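Local coordinates for protein triosephosphate isomerase (Trichomonas vaginalis, PDB 4O4V) that probably interconverts D-glyceraldehyde 3-phosphate and dihydroxyacetone phosphate, a step of glycolysis and gluconeogenesis, as a homodimeric TIM-barrel isomerase, at residues V79-K83 and F114-M120; C125-H129 and F141-I146; I189-L193 and A202-I207. One frame throughout, in Å; residues are numbered along the deposited sequence. Where two conformers were deposited one is given.

Interaction 1. Residues V79-K83 and F114-M120; sequences VPMIK and FALENGM
Val79 reaches from the short helix 79-83 into the place where helix 105-117 ends in a Schellman motif, on the outer layer of a TIM barrel. Its two methyls divide the work. CG1, anti to the backbone N (chi1 168°), lies 3.6 Å from Met120 CG and also meets Asn118 CB; CG2 turns to Ala115 and to CD2 and CE2 of Phe114, approached obliquely, with Phe114 CE2 3.9 Å from Val79 CB. In the conformer given, one of two deposited, Met120 bends at chi2 and chi3 and its SD lies 3.6 Å from Lys83 CG; in that conformer the Met120 and Ile82 side chains cross at about a right angle, Met120 CE 4.2 Å from Ile82 CG2. The packing is tight around Val79 CG1 and Met120 CG, with Ile82 as buried backing.

The Lys83 side is looser and more exposed. The Lys83 chain and Met120 run antiparallel past each other; the lysine then bends at its last two torsions, passing Asn118 O and bringing NZ to Gly119 O in a weak hydrogen bond of 3.2 Å. Gly119 has the positive phi of a C-prime residue, and the helix closes through Met120 N to Ala115 O and Gly119 N to Leu116 O. The second subunit extends the apolar side of helix 79-83: its Pro14 packs on Met81 and its Ile45 on Ile82, so the short helix lies between the dimer partner and the helix end.

Within 114-120, Asn118 folds back on its own helix end. ND2 donates to Phe114 O over 2.9 Å at a nearly straight 166°, the acceptor lying in the amide plane, while the same nitrogen stands 3.3 Å above one face of the Phe114 ring, offset toward its rim.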
# COMPACT_ATOMS: atom_id res chain seq x y z
N VAL A 79 3.88 -10.00 3.53
CA VAL A 79 5.20 -10.53 3.84
C VAL A 79 5.70 -11.57 2.84
O VAL A 79 6.81 -11.43 2.33
CB VAL A 79 5.28 -11.01 5.29
CG1 VAL A 79 6.55 -11.83 5.54
CG2 VAL A 79 5.20 -9.82 6.26
N PRO A 80 4.90 -12.60 2.52
CA PRO A 80 5.45 -13.59 1.57
C PRO A 80 5.80 -12.98 0.21
O PRO A 80 6.73 -13.44 -0.45
CB PRO A 80 4.31 -14.62 1.44
CG PRO A 80 3.48 -14.44 2.72
CD PRO A 80 3.61 -13.03 3.10
N MET A 81 5.05 -11.98 -0.24
CA MET A 81 5.32 -11.38 -1.55
C MET A 81 6.69 -10.72 -1.53
O MET A 81 7.49 -10.88 -2.46
CB MET A 81 4.26 -10.35 -1.90
CG MET A 81 2.84 -10.84 -1.98
SD MET A 81 1.73 -9.44 -2.23
CE MET A 81 0.13 -10.26 -2.05
N ILE A 82 6.95 -9.96 -0.49
CA ILE A 82 8.22 -9.26 -0.31
C ILE A 82 9.36 -10.26 -0.18
O ILE A 82 10.40 -10.13 -0.83
CB ILE A 82 8.11 -8.32 0.90
CG1 ILE A 82 7.09 -7.20 0.62
CG2 ILE A 82 9.46 -7.75 1.30
CD1 ILE A 82 6.54 -6.59 1.89
N LYS A 83 9.16 -11.28 0.64
CA LYS A 83 10.19 -12.30 0.84
C LYS A 83 10.49 -13.04 -0.45
O LYS A 83 11.62 -13.53 -0.63
CB LYS A 83 9.78 -13.28 1.92
CG LYS A 83 9.75 -12.71 3.31
CD LYS A 83 9.50 -13.81 4.32
CE LYS A 83 10.76 -14.68 4.51
NZ LYS A 83 11.93 -13.96 5.07
N PHE A 114 3.43 -10.91 13.03
CA PHE A 114 3.33 -11.66 11.78
C PHE A 114 4.62 -11.56 10.98
O PHE A 114 5.12 -12.57 10.48
CB PHE A 114 2.14 -11.18 10.96
CG PHE A 114 1.94 -11.98 9.72
CD1 PHE A 114 1.41 -13.22 9.79
CD2 PHE A 114 2.32 -11.48 8.47
CE1 PHE A 114 1.26 -13.99 8.65
CE2 PHE A 114 2.15 -12.24 7.35
CZ PHE A 114 1.64 -13.48 7.44
N ALA A 115 5.19 -10.36 10.90
CA ALA A 115 6.44 -10.20 10.14
C ALA A 115 7.57 -11.04 10.76
O ALA A 115 8.27 -11.79 10.05
CB ALA A 115 6.82 -8.74 10.07
N LEU A 116 7.75 -10.92 12.07
CA LEU A 116 8.84 -11.62 12.76
C LEU A 116 8.66 -13.12 12.68
O LEU A 116 9.64 -13.86 12.42
CB LEU A 116 8.96 -11.15 14.20
CG LEU A 116 9.49 -9.72 14.34
CD1 LEU A 116 9.20 -9.20 15.71
CD2 LEU A 116 10.97 -9.62 13.99
N GLU A 117 7.44 -13.62 12.88
CA GLU A 117 7.27 -15.06 12.88
C GLU A 117 7.43 -15.63 11.49
O GLU A 117 7.66 -16.84 11.35
CB GLU A 117 5.97 -15.47 13.59
CG GLU A 117 4.77 -15.24 12.82
CD GLU A 117 3.48 -15.25 13.66
OE1 GLU A 117 3.50 -15.42 14.89
OE2 GLU A 117 2.42 -15.05 13.04
N ASN A 118 7.39 -14.80 10.46
CA ASN A 118 7.60 -15.21 9.07
C ASN A 118 8.97 -14.83 8.52
O ASN A 118 9.18 -14.81 7.32
CB ASN A 118 6.48 -14.67 8.18
CG ASN A 118 5.20 -15.44 8.34
OD1 ASN A 118 4.98 -16.43 7.64
ND2 ASN A 118 4.35 -15.05 9.28
N GLY A 119 9.90 -14.53 9.42
CA GLY A 119 11.30 -14.38 9.06
C GLY A 119 11.75 -13.02 8.57
O GLY A 119 12.83 -12.92 8.00
N MET A 120 10.93 -11.98 8.77
CA MET A 120 11.32 -10.60 8.54
C MET A 120 12.07 -10.06 9.72
O MET A 120 11.99 -10.53 10.85
CB MET A 120 10.11 -9.72 8.36
CG MET A 120 9.26 -10.13 7.22
SD MET A 120 10.05 -9.96 5.61
CE MET A 120 10.25 -8.20 5.40

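Interaction 2. Residues C125-H129 and F141-I146; sequences CCGEH and FVSAQI
Gln145 reaches from helix 138-149 to the backbone where strand 121-126 gives way to the loop of a beta-alpha unit. Its side chain runs extended beyond CG and presents OE1 to Gly127 N at 2.9 Å, with an N-H...O angle of 164° and the donor in the carbonyl plane on a lone pair. The other end of the amide is held too: NE2 donates to a water that in turn donates to Gly127 O, so two links fix the rotation of the group. Phe141, its CG anti to the backbone N (chi1 -176°), lies along the loop, CD2 3.6 Å from Glu128 CB and CE2 3.3 Å from Gly127 O; His129 brings a ring edge near CZ. Glu128 holds CG between its backbone N and carbonyl carbon and bends again at chi2; its carboxylate goes on to Tyr165 OH and a salt bridge with Arg133. Cys126 SG rests 4.0 Å from both Val142 CG1 and Ile146 CD1. Beyond this apolar patch lie Ile189 of helix 179-197, which touches Cys126 and Val142, and strand 161-165, whose Tyr165 meets Val142 and whose Ile163 meets Ile146.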
# COMPACT_ATOMS: atom_id res chain seq x y z
N CYS A 125 8.63 1.92 14.64
CA CYS A 125 8.71 3.34 14.97
C CYS A 125 7.74 3.73 16.06
O CYS A 125 6.64 3.21 16.14
CB CYS A 125 8.38 4.15 13.70
SG CYS A 125 9.45 3.85 12.28
N CYS A 126 8.17 4.70 16.87
CA CYS A 126 7.37 5.26 17.94
C CYS A 126 7.72 6.74 18.08
O CYS A 126 8.63 7.23 17.38
CB CYS A 126 7.70 4.53 19.24
SG CYS A 126 9.39 4.78 19.88
N GLY A 127 6.97 7.47 18.91
CA GLY A 127 7.28 8.87 19.18
C GLY A 127 6.05 9.66 19.54
O GLY A 127 4.95 9.36 19.09
N GLU A 128 6.26 10.69 20.38
CA GLU A 128 5.16 11.51 20.89
C GLU A 128 4.95 12.80 20.11
O GLU A 128 5.84 13.33 19.45
CB GLU A 128 5.37 11.82 22.37
CG GLU A 128 6.18 13.05 22.70
CD GLU A 128 7.68 12.94 22.51
OE1 GLU A 128 8.18 11.93 21.92
OE2 GLU A 128 8.38 13.88 22.94
N HIS A 129 3.73 13.30 20.23
CA HIS A 129 3.28 14.54 19.60
C HIS A 129 3.49 15.72 20.54
O HIS A 129 3.87 15.58 21.71
CB HIS A 129 1.80 14.44 19.25
CG HIS A 129 1.51 13.38 18.25
ND1 HIS A 129 1.46 12.04 18.56
CD2 HIS A 129 1.27 13.46 16.93
CE1 HIS A 129 1.22 11.34 17.46
NE2 HIS A 129 1.08 12.18 16.46
N PHE A 141 4.10 8.46 27.12
CA PHE A 141 3.48 8.16 25.85
C PHE A 141 4.29 7.09 25.09
O PHE A 141 3.74 6.14 24.55
CB PHE A 141 3.35 9.42 24.99
CG PHE A 141 2.63 9.19 23.71
CD1 PHE A 141 1.24 9.28 23.68
CD2 PHE A 141 3.30 8.85 22.55
CE1 PHE A 141 0.56 9.03 22.50
CE2 PHE A 141 2.63 8.61 21.37
CZ PHE A 141 1.24 8.71 21.34
N VAL A 142 5.61 7.29 25.01
CA VAL A 142 6.47 6.35 24.30
C VAL A 142 6.48 5.00 25.01
O VAL A 142 6.43 3.95 24.36
CB VAL A 142 7.86 6.96 24.12
CG1 VAL A 142 8.85 5.91 23.64
CG2 VAL A 142 7.82 8.14 23.17
N SER A 143 6.46 5.00 26.33
CA SER A 143 6.40 3.72 27.04
C SER A 143 5.13 2.95 26.69
O SER A 143 5.19 1.73 26.50
CB SER A 143 6.50 3.92 28.55
OG SER A 143 6.66 2.66 29.22
N ALA A 144 3.99 3.59 26.62
CA ALA A 144 2.77 2.88 26.26
C ALA A 144 2.92 2.24 24.88
O ALA A 144 2.46 1.12 24.67
CB ALA A 144 1.57 3.82 26.30
N GLN A 145 3.53 2.96 23.94
CA GLN A 145 3.72 2.41 22.60
C GLN A 145 4.65 1.19 22.63
O GLN A 145 4.38 0.17 21.97
CB GLN A 145 4.30 3.47 21.67
CG GLN A 145 3.36 4.63 21.38
CD GLN A 145 3.93 5.57 20.35
OE1 GLN A 145 5.07 6.03 20.49
NE2 GLN A 145 3.17 5.83 19.31
N ILE A 146 5.76 1.32 23.33
CA ILE A 146 6.73 0.21 23.41
C ILE A 146 6.14 -0.97 24.17
O ILE A 146 6.36 -2.12 23.80
CB ILE A 146 8.05 0.68 24.02
CG1 ILE A 146 8.72 1.76 23.14
CG2 ILE A 146 9.00 -0.52 24.29
CD1 ILE A 146 9.21 1.29 21.81
O HOH W 1 4.13 7.56 17.14

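Interaction 3. Residues I189-L193 and A202-I207; sequences IRDIL and ANKVRI
Ile207 lays its CD1 methyl over one face of the Arg190 guanidinium, 3.5 Å above the plane and offset toward the rim. The same methyl touches Arg190 CB and, at 3.7 Å, Ile189 CG2, the two isoleucines meeting obliquely. Arg190 starts with CG anti to its backbone N (chi1 -161°) and bends at chi3, which carries NH1 across to the other segment. There one nitrogen serves two carbonyls at the guanidinium edge, Ala202 O and Val205 O, each 2.9 Å from Arg190 NH1 and each approached nearly along its C=O axis. In the TIM barrel this joins helix 179-197 to the turn by which helix 199-204 leads into strand 207-209. The remaining nitrogens of Arg190 form salt bridges, NH2 with Asp228 and NE with Asp226; together with the two carbonyls, these aspartates engage NE, NH1 and NH2 and so fix the orientation of the guanidinium. Asp228 OD2 also accepts from Ile207 N. Away from these charges the contact is apolar: Leu193 CB lies 4.0 Å from Ala202 CB, and the Leu193 and Val205 side chains cross at about a right angle, Leu193 CD1 4.0 Å from Val205 CB, with Trp158 touching both.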
# COMPACT_ATOMS: atom_id res chain seq x y z
N ILE A 189 13.89 4.79 25.91
CA ILE A 189 13.47 3.53 25.31
C ILE A 189 14.33 2.35 25.81
O ILE A 189 13.81 1.30 26.12
CB ILE A 189 13.48 3.66 23.78
CG1 ILE A 189 12.42 4.67 23.30
CG2 ILE A 189 13.25 2.29 23.14
CD1 ILE A 189 12.59 5.14 21.90
N ARG A 190 15.63 2.56 25.85
CA ARG A 190 16.51 1.49 26.31
C ARG A 190 16.18 1.09 27.74
O ARG A 190 16.18 -0.11 28.05
CB ARG A 190 17.99 1.88 26.19
CG ARG A 190 18.92 0.66 26.22
CD ARG A 190 20.38 0.95 25.96
NE ARG A 190 20.56 1.73 24.74
CZ ARG A 190 20.46 1.26 23.49
NH1 ARG A 190 20.24 0.01 23.24
NH2 ARG A 190 20.57 2.12 22.47
N ASP A 191 15.88 2.07 28.58
CA ASP A 191 15.53 1.75 29.96
C ASP A 191 14.18 1.04 30.09
O ASP A 191 14.01 0.19 30.96
CB ASP A 191 15.57 3.00 30.82
CG ASP A 191 16.99 3.47 31.10
OD1 ASP A 191 17.96 2.69 30.91
OD2 ASP A 191 17.11 4.64 31.53
N ILE A 192 13.23 1.37 29.23
CA ILE A 192 11.97 0.63 29.21
C ILE A 192 12.25 -0.84 28.85
O ILE A 192 11.74 -1.77 29.49
CB ILE A 192 10.98 1.24 28.22
CG1 ILE A 192 10.50 2.62 28.69
CG2 ILE A 192 9.80 0.31 27.98
CD1 ILE A 192 10.01 3.52 27.58
N LEU A 193 13.02 -1.06 27.79
CA LEU A 193 13.40 -2.42 27.44
C LEU A 193 14.06 -3.12 28.61
O LEU A 193 13.73 -4.26 28.94
CB LEU A 193 14.34 -2.46 26.23
CG LEU A 193 13.76 -1.97 24.91
CD1 LEU A 193 14.84 -2.03 23.85
CD2 LEU A 193 12.55 -2.81 24.48
N ALA A 202 18.07 -5.21 26.16
CA ALA A 202 18.26 -3.77 26.07
C ALA A 202 19.64 -3.45 25.52
O ALA A 202 19.79 -2.44 24.79
CB ALA A 202 18.06 -3.15 27.42
N ASN A 203 20.64 -4.24 25.87
CA ASN A 203 22.00 -3.97 25.43
C ASN A 203 22.26 -4.32 23.97
O ASN A 203 23.28 -3.86 23.43
CB ASN A 203 23.03 -4.67 26.32
CG ASN A 203 23.27 -3.92 27.60
OD1 ASN A 203 23.23 -2.70 27.61
ND2 ASN A 203 23.44 -4.63 28.70
N LYS A 204 21.41 -5.13 23.37
CA LYS A 204 21.63 -5.52 21.97
C LYS A 204 20.73 -4.81 20.98
O LYS A 204 21.08 -4.72 19.79
CB LYS A 204 21.55 -7.05 21.79
CG LYS A 204 20.21 -7.64 21.88
CD LYS A 204 20.32 -9.18 21.74
CE LYS A 204 18.97 -9.89 21.71
NZ LYS A 204 19.18 -11.38 21.68
N VAL A 205 19.57 -4.33 21.39
CA VAL A 205 18.65 -3.69 20.43
C VAL A 205 19.16 -2.32 20.00
O VAL A 205 19.46 -1.45 20.82
CB VAL A 205 17.23 -3.59 21.04
CG1 VAL A 205 16.27 -2.79 20.15
CG2 VAL A 205 16.66 -4.97 21.24
N ARG A 206 19.25 -2.13 18.68
CA ARG A 206 19.56 -0.81 18.14
C ARG A 206 18.33 0.08 18.23
O ARG A 206 17.22 -0.28 17.81
CB ARG A 206 20.05 -0.89 16.70
CG ARG A 206 21.51 -1.29 16.52
CD ARG A 206 21.78 -2.77 16.65
NE ARG A 206 21.06 -3.60 15.67
CZ ARG A 206 21.45 -3.79 14.41
NH1 ARG A 206 22.57 -3.24 13.94
NH2 ARG A 206 20.74 -4.60 13.63
N ILE A 207 18.58 1.27 18.76
CA ILE A 207 17.59 2.33 18.89
C ILE A 207 18.07 3.50 18.05
O ILE A 207 19.17 4.03 18.24
CB ILE A 207 17.36 2.73 20.35
CG1 ILE A 207 16.96 1.50 21.17
CG2 ILE A 207 16.26 3.82 20.43
CD1 ILE A 207 16.92 1.74 22.67

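Interactions 2 and 3 are buried and adjoin on the outside of the barrel: Ser143 CA lies 3.7 Å from Ile192 CD1, and Ile146 also packs on Ile192, so the helix of one contact packs on the helix of the other. Interaction 1 lies apart, its centre about 24 Å from that of interaction 2, although helix 105-117 leads directly into strand 121-126. It is only partly buried and borders the second subunit, whereas no other chain of the assembly touches the other two. Chemistry follows place: a weak lysine bond at the more exposed side of 79-83/114-120, a neutral amide with a water in 125-129/141-146, and a buried arginine backed by aspartates in 189-193/202-207.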